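Local structure of bifunctional protein FolD (6V6Y) at residues V15-E18 with I19-R22; G38-P41 with A42-A45; G162-N165 with I166-K169; L184-S187 with K188-D191. The protein probably catalyses the NADP+-linked oxidation of 5,10-methylenetetrahydrofolate to 5,10-methenyltetrahydrofolate and the hydrolysis of that product to 10-formyltetrahydrofolate. All coordinates share one frame; numbering follows the deposited sequence.

Contact 1. Residues V15-E18 with I19-R22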
loop_
_atom_site.group_PDB
_atom_site.type_symbol
_atom_site.label_atom_id
_atom_site.label_comp_id
_atom_site.label_asym_id
_atom_site.label_seq_id
_atom_site.Cartn_x
_atom_site.Cartn_y
_atom_site.Cartn_z
ATOM N N VAL A 15 3.292 10.529 24.124
ATOM C CA VAL A 15 2.344 9.441 23.854
ATOM C C VAL A 15 1.926 8.759 25.153
ATOM O O VAL A 15 0.749 8.440 25.354
ATOM C CB VAL A 15 2.925 8.407 22.868
ATOM C CG1 VAL A 15 1.927 7.221 22.691
ATOM C CG2 VAL A 15 3.269 9.038 21.524
ATOM N N TYR A 16 2.894 8.500 26.041
ATOM C CA TYR A 16 2.610 7.792 27.286
ATOM C C TYR A 16 1.708 8.614 28.191
ATOM O O TYR A 16 0.830 8.063 28.863
ATOM C CB TYR A 16 3.915 7.455 27.999
ATOM C CG TYR A 16 4.717 6.368 27.316
ATOM C CD1 TYR A 16 4.091 5.285 26.699
ATOM C CD2 TYR A 16 6.105 6.430 27.279
ATOM C CE1 TYR A 16 4.834 4.295 26.070
ATOM C CE2 TYR A 16 6.850 5.445 26.660
ATOM C CZ TYR A 16 6.210 4.382 26.062
ATOM O OH TYR A 16 6.966 3.411 25.459
ATOM N N GLU A 17 1.922 9.931 28.229
ATOM C CA GLU A 17 1.033 10.829 28.955
ATOM C C GLU A 17 -0.391 10.741 28.414
ATOM O O GLU A 17 -1.356 10.659 29.187
ATOM C CB GLU A 17 1.571 12.256 28.860
ATOM C CG GLU A 17 1.641 13.044 30.165
ATOM C CD GLU A 17 2.152 12.238 31.351
ATOM O OE1 GLU A 17 3.271 11.679 31.266
ATOM O OE2 GLU A 17 1.428 12.179 32.370
ATOM N N GLU A 18 -0.544 10.739 27.081
ATOM C CA GLU A 18 -1.867 10.553 26.480
ATOM C C GLU A 18 -2.494 9.229 26.898
ATOM O O GLU A 18 -3.706 9.157 27.153
ATOM C CB GLU A 18 -1.784 10.630 24.954
ATOM C CG GLU A 18 -1.836 12.062 24.424
ATOM C CD GLU A 18 -1.274 12.235 23.018
ATOM O OE1 GLU A 18 -0.694 13.311 22.749
ATOM O OE2 GLU A 18 -1.417 11.308 22.186
ATOM N N ILE A 19 -1.690 8.164 26.966
ATOM C CA ILE A 19 -2.229 6.849 27.306
ATOM C C ILE A 19 -2.678 6.821 28.767
ATOM O O ILE A 19 -3.795 6.395 29.078
ATOM C CB ILE A 19 -1.198 5.746 26.998
ATOM C CG1 ILE A 19 -1.026 5.564 25.480
ATOM C CG2 ILE A 19 -1.599 4.418 27.674
ATOM C CD1 ILE A 19 0.146 4.651 25.099
ATOM N N ARG A 20 -1.818 7.284 29.683
ATOM C CA ARG A 20 -2.183 7.271 31.099
ATOM C C ARG A 20 -3.472 8.052 31.336
ATOM O O ARG A 20 -4.351 7.606 32.085
ATOM C CB ARG A 20 -1.038 7.831 31.951
ATOM C CG ARG A 20 0.253 7.039 31.832
ATOM C CD ARG A 20 1.318 7.519 32.796
ATOM N NE ARG A 20 2.276 8.446 32.191
ATOM C CZ ARG A 20 3.518 8.115 31.834
ATOM N NH1 ARG A 20 3.954 6.870 31.998
ATOM N NH2 ARG A 20 4.330 9.025 31.310
ATOM N N ALA A 21 -3.615 9.201 30.668
ATOM C CA ALA A 21 -4.816 10.015 30.825
ATOM C C ALA A 21 -6.056 9.249 30.406
ATOM O O ALA A 21 -7.089 9.308 31.082
ATOM C CB ALA A 21 -4.695 11.302 30.011
ATOM N N ARG A 22 -5.977 8.528 29.290
ATOM C CA ARG A 22 -7.163 7.868 28.768
ATOM C C ARG A 22 -7.544 6.650 29.610
ATOM O O ARG A 22 -8.721 6.280 29.660
ATOM C CB ARG A 22 -6.929 7.497 27.300
ATOM C CG ARG A 22 -8.123 6.872 26.601
ATOM C CD ARG A 22 -9.086 7.918 26.064
ATOM N NE ARG A 22 -10.238 7.293 25.417
ATOM C CZ ARG A 22 -11.272 6.774 26.079
ATOM N NH1 ARG A 22 -11.295 6.815 27.409
ATOM N NH2 ARG A 22 -12.284 6.217 25.416
#
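Ile-19 lays its longer branch back along the preceding turn of the helix, where CD1 comes to 3.9 Å from CG1 of Val-15. The same methyl meets Tyr-16 at the edge of the ring, near its plane, with 4.3 Å between Ile-19 CD1 and Tyr-16 CD1. Behind this reach is a chi1 of -71°, which sets CG1 of Ile-19 opposite the carbonyl carbon and carries it past Val-15 O at 3.4 Å. A branched aliphatic chain suits the place, because it fills the surroundings of the backbone carbonyl and still sends a methyl on to its neighbours. The frame is the alpha-helix 8-24 of the catalytic domain, held by regular four-residue bonds such as Arg-20 N to Tyr-16 O at 2.9 Å. Val-15, Tyr-16 and Ile-19 make up its buried side: Tyr-16 and Ile-19 both pack on helices 41-57 and 257-276, and Val-15 touches Met-264 of the latter. Arg-20 marks the border of that side. Its CG rides 3.2 Å from Tyr-16 O, and a bend at chi3 (-97°) folds the guanidinium back over Tyr-16, whose CB lies 3.5 Å from its plane, toward the rim of one face. Long methylenes ending in a charge allow both apolar cover and ion pairing. At its edge Glu-17 OE1 forms a salt bridge with Arg-20 NH2, the two planes 48° apart; Glu-13 is a second partner of that nitrogen, whose position is doubtful. Glu-18, exposed on the helix, directs its carboxylate to Arg-144 in a separate salt bridge.

Contact 2. Residues G38-P41 with A42-A45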
loop_
_atom_site.group_PDB
_atom_site.type_symbol
_atom_site.label_atom_id
_atom_site.label_comp_id
_atom_site.label_asym_id
_atom_site.label_seq_id
_atom_site.Cartn_x
_atom_site.Cartn_y
_atom_site.Cartn_z
ATOM N N GLY A 38 11.737 -19.754 20.689
ATOM C CA GLY A 38 13.190 -19.816 20.732
ATOM C C GLY A 38 13.804 -18.729 21.592
ATOM O O GLY A 38 13.118 -18.012 22.325
ATOM N N GLU A 39 15.125 -18.582 21.463
ATOM C CA GLU A 39 15.910 -17.756 22.374
ATOM C C GLU A 39 16.844 -16.798 21.626
ATOM O O GLU A 39 17.960 -16.521 22.079
ATOM C CB GLU A 39 16.707 -18.635 23.341
ATOM C CG GLU A 39 15.846 -19.496 24.293
ATOM C CD GLU A 39 14.980 -18.661 25.245
ATOM O OE1 GLU A 39 15.500 -17.700 25.854
ATOM O OE2 GLU A 39 13.774 -18.963 25.389
ATOM N N ASP A 40 16.409 -16.253 20.491
ATOM C CA ASP A 40 17.251 -15.295 19.776
ATOM C C ASP A 40 17.524 -14.085 20.669
ATOM O O ASP A 40 16.574 -13.458 21.168
ATOM C CB ASP A 40 16.604 -14.848 18.460
ATOM C CG ASP A 40 17.333 -13.656 17.819
ATOM O OD1 ASP A 40 18.580 -13.681 17.752
ATOM O OD2 ASP A 40 16.658 -12.689 17.389
ATOM N N PRO A 41 18.793 -13.728 20.900
ATOM C CA PRO A 41 19.097 -12.719 21.926
ATOM C C PRO A 41 18.524 -11.357 21.615
ATOM O O PRO A 41 18.137 -10.630 22.540
ATOM C CB PRO A 41 20.635 -12.691 21.944
ATOM C CG PRO A 41 21.046 -14.015 21.375
ATOM C CD PRO A 41 20.011 -14.329 20.338
ATOM N N ALA A 42 18.484 -10.976 20.339
ATOM C CA ALA A 42 17.812 -9.738 19.975
ATOM C C ALA A 42 16.314 -9.851 20.208
ATOM O O ALA A 42 15.669 -8.886 20.634
ATOM C CB ALA A 42 18.107 -9.387 18.518
ATOM N N SER A 43 15.738 -11.024 19.933
ATOM C CA SER A 43 14.312 -11.207 20.185
ATOM C C SER A 43 14.009 -11.134 21.679
ATOM O O SER A 43 13.073 -10.438 22.094
ATOM C CB SER A 43 13.842 -12.534 19.593
ATOM O OG SER A 43 14.050 -12.559 18.191
ATOM N N VAL A 44 14.812 -11.812 22.503
ATOM C CA VAL A 44 14.624 -11.756 23.954
ATOM C C VAL A 44 14.597 -10.311 24.443
ATOM O O VAL A 44 13.685 -9.900 25.175
ATOM C CB VAL A 44 15.719 -12.566 24.666
ATOM C CG1 VAL A 44 15.620 -12.371 26.164
ATOM C CG2 VAL A 44 15.600 -14.037 24.293
ATOM N N ALA A 45 15.586 -9.510 24.021
ATOM C CA ALA A 45 15.690 -8.132 24.499
ATOM C C ALA A 45 14.491 -7.283 24.065
ATOM O O ALA A 45 13.957 -6.496 24.860
ATOM C CB ALA A 45 16.999 -7.515 24.007
#
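An N-cap opens helix 41-57: Asp-40, just ahead of the first turn, turns its carboxylate onto Ser-43. With CG anti to the backbone N (chi1 169°), Asp-40 brings OD2 within 3.2 Å of Ser-43 N, a bent capping bond that comes from above the carboxylate plane. Ser-43 OG donates to the same Asp-40 OD2 at 2.7 Å, meeting the anti lone pair of that carboxylate oxygen. Two donors thus grip one carboxylate oxygen, and a short acidic side chain here would also suit the positive end of the helix dipole. Pro-41 fits the first helical position, where no backbone N-H is needed and its ring restrains phi. The carbonyl of Asp-40 begins the regular pattern, taking Val-44 N at 2.8 Å, while CG2 of Val-44 sits 3.3 Å from the same Asp-40 O. Glu-39 touches Val-44 through OE1 alone, while its other oxygen, OE2, forms a salt bridge with Arg-36. The cap lies at the turn between strand 31-37 and helix 41-57 in the catalytic domain: Gly-38 bonds through its backbone to Tyr-66 of the adjacent strand 60-66, and Ser-43 rests on Gln-94 and Pro-96, just beyond strand 90-93.

Contact 3. Residues G162-N165 with I166-K169. With NAP (NADP nicotinamide-adenine-dinucleotide phosphate), chain B.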
loop_
_atom_site.group_PDB
_atom_site.type_symbol
_atom_site.label_atom_id
_atom_site.label_comp_id
_atom_site.label_asym_id
_atom_site.label_seq_id
_atom_site.Cartn_x
_atom_site.Cartn_y
_atom_site.Cartn_z
ATOM N N GLY A 162 14.240 1.798 1.768
ATOM C CA GLY A 162 13.875 0.519 2.329
ATOM C C GLY A 162 12.397 0.315 2.112
ATOM O O GLY A 162 11.608 1.248 2.291
ATOM N N ARG A 163 11.996 -0.887 1.722
ATOM C CA ARG A 163 10.619 -1.110 1.314
ATOM C C ARG A 163 10.039 -2.340 2.000
ATOM O O ARG A 163 9.285 -3.109 1.394
ATOM C CB ARG A 163 10.524 -1.244 -0.209
ATOM C CG ARG A 163 11.392 -2.359 -0.746
ATOM C CD ARG A 163 11.091 -2.715 -2.190
ATOM N NE ARG A 163 12.192 -3.515 -2.712
ATOM C CZ ARG A 163 12.251 -4.027 -3.936
ATOM N NH1 ARG A 163 11.254 -3.840 -4.787
ATOM N NH2 ARG A 163 13.315 -4.731 -4.302
ATOM N N SER A 164 10.365 -2.549 3.276
ATOM C CA SER A 164 9.857 -3.724 3.971
ATOM C C SER A 164 8.397 -3.531 4.370
ATOM O O SER A 164 7.864 -2.411 4.355
ATOM C CB SER A 164 10.690 -4.011 5.217
ATOM O OG SER A 164 10.272 -3.143 6.247
ATOM N N ASN A 165 7.745 -4.650 4.715
ATOM C CA ASN A 165 6.396 -4.620 5.278
ATOM C C ASN A 165 6.384 -4.095 6.716
ATOM O O ASN A 165 5.332 -3.662 7.213
ATOM C CB ASN A 165 5.782 -6.029 5.264
ATOM C CG ASN A 165 5.417 -6.504 3.869
ATOM O OD1 ASN A 165 5.060 -5.707 3.004
ATOM N ND2 ASN A 165 5.479 -7.813 3.649
ATOM N N ILE A 166 7.523 -4.148 7.404
ATOM C CA ILE A 166 7.577 -3.673 8.784
ATOM C C ILE A 166 7.766 -2.163 8.853
ATOM O O ILE A 166 7.246 -1.518 9.774
ATOM C CB ILE A 166 8.682 -4.444 9.524
ATOM C CG1 ILE A 166 8.247 -5.912 9.654
ATOM C CG2 ILE A 166 8.961 -3.853 10.919
ATOM C CD1 ILE A 166 9.392 -6.881 9.649
ATOM N N VAL A 167 8.475 -1.554 7.888
ATOM C CA VAL A 167 8.738 -0.110 7.943
ATOM C C VAL A 167 8.374 0.618 6.641
ATOM O O VAL A 167 7.428 1.418 6.604
ATOM C CB VAL A 167 10.213 0.163 8.309
ATOM C CG1 VAL A 167 10.448 1.649 8.421
ATOM C CG2 VAL A 167 10.601 -0.551 9.601
ATOM N N GLY A 168 9.141 0.384 5.573
ATOM C CA GLY A 168 9.116 1.308 4.435
ATOM C C GLY A 168 7.750 1.468 3.788
ATOM O O GLY A 168 7.272 2.591 3.569
ATOM N N LYS A 169 7.096 0.348 3.475
ATOM C CA LYS A 169 5.815 0.430 2.773
ATOM C C LYS A 169 4.681 0.989 3.634
ATOM O O LYS A 169 3.990 1.915 3.175
ATOM C CB LYS A 169 5.471 -0.937 2.174
ATOM C CG LYS A 169 6.418 -1.314 1.044
ATOM C CD LYS A 169 5.886 -2.512 0.256
ATOM C CE LYS A 169 6.090 -3.794 1.027
ATOM N NZ LYS A 169 6.053 -4.974 0.117
HETATM P PA NAP B . 14.473 -5.390 5.531
HETATM O O1A NAP B . 15.271 -6.339 6.339
HETATM O O2A NAP B . 13.315 -6.062 4.900
HETATM O O5B NAP B . 15.411 -4.687 4.428
HETATM C C5B NAP B . 15.497 -3.280 4.393
HETATM C C4B NAP B . 15.435 -2.761 2.961
HETATM O O4B NAP B . 16.517 -1.885 2.721
HETATM C C3B NAP B . 15.510 -3.866 1.921
HETATM O O3B NAP B . 14.215 -4.123 1.427
HETATM C C2B NAP B . 16.447 -3.347 0.839
HETATM O O2B NAP B . 15.786 -3.106 -0.386
HETATM C C1B NAP B . 16.987 -2.034 1.395
HETATM N N9A NAP B . 18.462 -2.026 1.353
HETATM C C8A NAP B . 19.301 -2.864 2.041
HETATM N N7A NAP B . 20.578 -2.541 1.734
HETATM C C5A NAP B . 20.568 -1.508 0.864
HETATM C C6A NAP B . 21.588 -0.799 0.242
HETATM N N6A NAP B . 22.860 -1.112 0.473
HETATM N N1A NAP B . 21.274 0.233 -0.620
HETATM C C2A NAP B . 19.953 0.552 -0.854
HETATM N N3A NAP B . 18.945 -0.157 -0.231
HETATM C C4A NAP B . 19.245 -1.175 0.612
HETATM O O3 NAP B . 14.001 -4.153 6.447
HETATM P PN NAP B . 13.632 -4.045 8.010
HETATM O O1N NAP B . 12.999 -5.315 8.427
HETATM O O2N NAP B . 12.936 -2.758 8.236
HETATM O O5D NAP B . 15.092 -3.960 8.679
HETATM C C5D NAP B . 15.935 -2.868 8.385
HETATM C C4D NAP B . 16.608 -2.358 9.652
HETATM O O4D NAP B . 15.696 -1.615 10.443
HETATM C C3D NAP B . 17.111 -3.515 10.503
HETATM O O3D NAP B . 18.488 -3.359 10.751
HETATM C C2D NAP B . 16.343 -3.415 11.801
HETATM O O2D NAP B . 17.209 -3.605 12.895
HETATM C C1D NAP B . 15.805 -1.997 11.800
HETATM N N1N NAP B . 14.500 -1.934 12.483
HETATM C C2N NAP B . 14.364 -1.130 13.577
HETATM C C3N NAP B . 13.149 -1.053 14.244
HETATM C C7N NAP B . 12.984 -0.084 15.376
HETATM O O7N NAP B . 11.786 -0.093 16.116
HETATM N N7N NAP B . 13.973 0.763 15.648
HETATM C C4N NAP B . 12.066 -1.796 13.792
HETATM C C5N NAP B . 12.216 -2.610 12.676
HETATM C C6N NAP B . 13.444 -2.672 12.027
HETATM P P2B NAP B . 15.327 -4.314 -1.352
HETATM O O1X NAP B . 14.045 -4.919 -0.830
HETATM O O2X NAP B . 15.087 -3.755 -2.734
HETATM O O3X NAP B . 16.404 -5.371 -1.403
HETATM O O HOH W 1 11.940 -0.877 5.096
#
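Gly-168 and Gly-162 meet backbone to backbone: the CA of Gly-168 makes a C-H...O contact with Gly-162 O at 3.3 Å. With no side chain, Gly-168 can lie right against that carbonyl, and Gly-162 takes up a positive phi that suits glycine. Between them the loop is tied together by Ser-164, whose OG, set between the backbone N and carbonyl carbon (chi1 80°), turns inward to accept Val-167 N at 2.9 Å and, more weakly, Ile-166 N. The hydroxyl also donates a weak bond to NADP O2N on the pyrophosphate. From the backbone of Ser-164, the carbonyl O takes Lys-169 N at 3.0 Å, while a water accepts from both Ser-164 N and Gly-168 N. The side chains of Asn-165 and Lys-169 run side by side toward the second subunit, where they bond to the carbonyls of Ser-129 and Trp-128. This is the glycine-containing turn between strand 157-161 and helix 168-177 of the Rossmann fold. Arg-163, extended from CG to NE, offers its guanidinium edge to the 2'-phosphate of NADP, with NE 3.0 Å from O1X and NH2 2.6 Å from O2X; Asp-179 of the second subunit pairs with its NH1. Such charge pairing at the 2'-phosphate implies a pocket fitted to NADP, and would probably discriminate against NAD.

Contact 4. Residues L184-S187 with K188-D191. With NAP (NADP nicotinamide-adenine-dinucleotide phosphate), chain B.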
loop_
_atom_site.group_PDB
_atom_site.type_symbol
_atom_site.label_atom_id
_atom_site.label_comp_id
_atom_site.label_asym_id
_atom_site.label_seq_id
_atom_site.Cartn_x
_atom_site.Cartn_y
_atom_site.Cartn_z
ATOM N N LEU A 184 9.758 5.917 -2.699
ATOM C CA LEU A 184 10.212 4.671 -2.091
ATOM C C LEU A 184 11.446 4.198 -2.854
ATOM O O LEU A 184 11.364 3.864 -4.047
ATOM C CB LEU A 184 9.117 3.608 -2.088
ATOM C CG LEU A 184 8.278 3.465 -0.810
ATOM C CD1 LEU A 184 7.036 2.609 -1.043
ATOM C CD2 LEU A 184 9.086 2.891 0.360
ATOM N N ALA A 185 12.589 4.182 -2.171
ATOM C CA ALA A 185 13.841 3.684 -2.723
ATOM C C ALA A 185 14.239 2.408 -1.996
ATOM O O ALA A 185 13.673 2.050 -0.954
ATOM C CB ALA A 185 14.947 4.750 -2.632
ATOM N N HIS A 186 15.207 1.701 -2.559
ATOM C CA HIS A 186 15.499 0.345 -2.087
ATOM C C HIS A 186 16.793 -0.111 -2.742
ATOM O O HIS A 186 17.470 0.667 -3.429
ATOM C CB HIS A 186 14.350 -0.613 -2.406
ATOM C CG HIS A 186 13.862 -0.489 -3.813
ATOM N ND1 HIS A 186 14.618 -0.879 -4.900
ATOM C CD2 HIS A 186 12.716 0.028 -4.319
ATOM C CE1 HIS A 186 13.939 -0.645 -6.010
ATOM N NE2 HIS A 186 12.787 -0.084 -5.686
ATOM N N SER A 187 17.120 -1.391 -2.567
ATOM C CA SER A 187 18.442 -1.847 -2.978
ATOM C C SER A 187 18.638 -1.847 -4.496
ATOM O O SER A 187 19.778 -1.926 -4.951
ATOM C CB SER A 187 18.712 -3.235 -2.412
ATOM O OG SER A 187 18.048 -4.217 -3.186
ATOM N N LYS A 188 17.575 -1.738 -5.294
ATOM C CA LYS A 188 17.708 -1.721 -6.749
ATOM C C LYS A 188 17.565 -0.323 -7.333
ATOM O O LYS A 188 17.568 -0.169 -8.568
ATOM C CB LYS A 188 16.678 -2.655 -7.404
ATOM C CG LYS A 188 16.789 -4.121 -6.981
ATOM C CD LYS A 188 18.149 -4.659 -7.392
ATOM C CE LYS A 188 18.104 -6.161 -7.564
ATOM N NZ LYS A 188 17.833 -6.834 -6.269
ATOM N N THR A 189 17.395 0.688 -6.486
ATOM C CA THR A 189 17.473 2.062 -6.960
ATOM C C THR A 189 18.867 2.326 -7.514
ATOM O O THR A 189 19.868 1.913 -6.924
ATOM C CB THR A 189 17.163 3.031 -5.818
ATOM O OG1 THR A 189 15.878 2.707 -5.259
ATOM C CG2 THR A 189 17.181 4.472 -6.305
ATOM N N GLN A 190 18.943 2.995 -8.663
ATOM C CA GLN A 190 20.245 3.362 -9.201
ATOM C C GLN A 190 20.572 4.800 -8.817
ATOM O O GLN A 190 19.680 5.653 -8.730
ATOM C CB GLN A 190 20.317 3.170 -10.722
ATOM C CG GLN A 190 19.026 3.315 -11.444
ATOM C CD GLN A 190 19.014 2.589 -12.788
ATOM O OE1 GLN A 190 19.580 1.491 -12.924
ATOM N NE2 GLN A 190 18.356 3.203 -13.796
ATOM N N ASP A 191 21.854 5.049 -8.562
ATOM C CA ASP A 191 22.318 6.339 -8.054
ATOM C C ASP A 191 21.506 6.755 -6.825
ATOM O O ASP A 191 20.909 7.834 -6.772
ATOM C CB ASP A 191 22.265 7.413 -9.147
ATOM C CG ASP A 191 23.327 8.517 -8.949
ATOM O OD1 ASP A 191 24.050 8.497 -7.916
ATOM O OD2 ASP A 191 23.442 9.405 -9.833
HETATM P PA NAP B . 14.473 -5.390 5.531
HETATM O O1A NAP B . 15.271 -6.339 6.339
HETATM O O2A NAP B . 13.315 -6.062 4.900
HETATM O O5B NAP B . 15.411 -4.687 4.428
HETATM C C5B NAP B . 15.497 -3.280 4.393
HETATM C C4B NAP B . 15.435 -2.761 2.961
HETATM O O4B NAP B . 16.517 -1.885 2.721
HETATM C C3B NAP B . 15.510 -3.866 1.921
HETATM O O3B NAP B . 14.215 -4.123 1.427
HETATM C C2B NAP B . 16.447 -3.347 0.839
HETATM O O2B NAP B . 15.786 -3.106 -0.386
HETATM C C1B NAP B . 16.987 -2.034 1.395
HETATM N N9A NAP B . 18.462 -2.026 1.353
HETATM C C8A NAP B . 19.301 -2.864 2.041
HETATM N N7A NAP B . 20.578 -2.541 1.734
HETATM C C5A NAP B . 20.568 -1.508 0.864
HETATM C C6A NAP B . 21.588 -0.799 0.242
HETATM N N6A NAP B . 22.860 -1.112 0.473
HETATM N N1A NAP B . 21.274 0.233 -0.620
HETATM C C2A NAP B . 19.953 0.552 -0.854
HETATM N N3A NAP B . 18.945 -0.157 -0.231
HETATM C C4A NAP B . 19.245 -1.175 0.612
HETATM O O3 NAP B . 14.001 -4.153 6.447
HETATM P PN NAP B . 13.632 -4.045 8.010
HETATM O O1N NAP B . 12.999 -5.315 8.427
HETATM O O2N NAP B . 12.936 -2.758 8.236
HETATM O O5D NAP B . 15.092 -3.960 8.679
HETATM C C5D NAP B . 15.935 -2.868 8.385
HETATM C C4D NAP B . 16.608 -2.358 9.652
HETATM O O4D NAP B . 15.696 -1.615 10.443
HETATM C C3D NAP B . 17.111 -3.515 10.503
HETATM O O3D NAP B . 18.488 -3.359 10.751
HETATM C C2D NAP B . 16.343 -3.415 11.801
HETATM O O2D NAP B . 17.209 -3.605 12.895
HETATM C C1D NAP B . 15.805 -1.997 11.800
HETATM N N1N NAP B . 14.500 -1.934 12.483
HETATM C C2N NAP B . 14.364 -1.130 13.577
HETATM C C3N NAP B . 13.149 -1.053 14.244
HETATM C C7N NAP B . 12.984 -0.084 15.376
HETATM O O7N NAP B . 11.786 -0.093 16.116
HETATM N N7N NAP B . 13.973 0.763 15.648
HETATM C C4N NAP B . 12.066 -1.796 13.792
HETATM C C5N NAP B . 12.216 -2.610 12.676
HETATM C C6N NAP B . 13.444 -2.672 12.027
HETATM P P2B NAP B . 15.327 -4.314 -1.352
HETATM O O1X NAP B . 14.045 -4.919 -0.830
HETATM O O2X NAP B . 15.087 -3.755 -2.734
HETATM O O3X NAP B . 16.404 -5.371 -1.403
#
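The imidazole of His-186 has Thr-189 OG1 over one face, 3.8 Å above the ring centre, and Lys-188 N at its edge. That edge contact is a true bond: Lys-188 N donates to ND1 at 3.1 Å, only 9° out of the ring plane, so ND1 serves as an acceptor. The opposite nitrogen, NE2, is bonded to the carbonyl of Ala-180 in the second subunit, and the two bonds together fix the ring's rotation. Histidine suits the position because one flat group can serve both partners. NADP O2X comes at the ring obliquely and lies 3.2 Å from His-186 CB. Thr-189 folds back as well, its OG1 accepting His-186 N at 3.0 Å while bonding to Thr-181 of the second subunit. The backbone makes a type I beta turn from His-186 to Thr-189, closed by Thr-189 N on His-186 O at 3.1 Å with the donor well above the carbonyl plane. At the turn's second residue, Ser-187 N bonds to O2B and O2X of NADP. A chi1 of 79° lets Ser-187 OG join in, donating to O3X at 2.7 Å; a small hydroxyl residue can grip the phosphate by both backbone and side chain. The turn sits at the end of strand 181-185, the second strand of the Rossmann beta-alpha-beta unit, the place where this fold commonly recognises the 2'-phosphate of NADP.

Contacts 1 and 2 belong to the catalytic domain, contacts 3 and 4 to the NADP-binding domain. Contacts 1, 3 and 4 are partly buried and contact 2 lies at the surface. Contact 1 has apolar packing on its inner side and salt bridges on its outer one; contact 2 is almost wholly polar. Helix 41-57, which contact 2 opens, also packs against contact 1 further along. Contacts 3 and 4 touch directly, Gly-162 N, just past strand 157-161, lying 2.8 Å from Ala-185 O at the end of the neighbouring strand 181-185. They share cofactor and second subunit, so their chemistry is directed at phosphate oxygens and the dimer interface, whereas contact 1 lies within a helix and contact 2 caps the start of one.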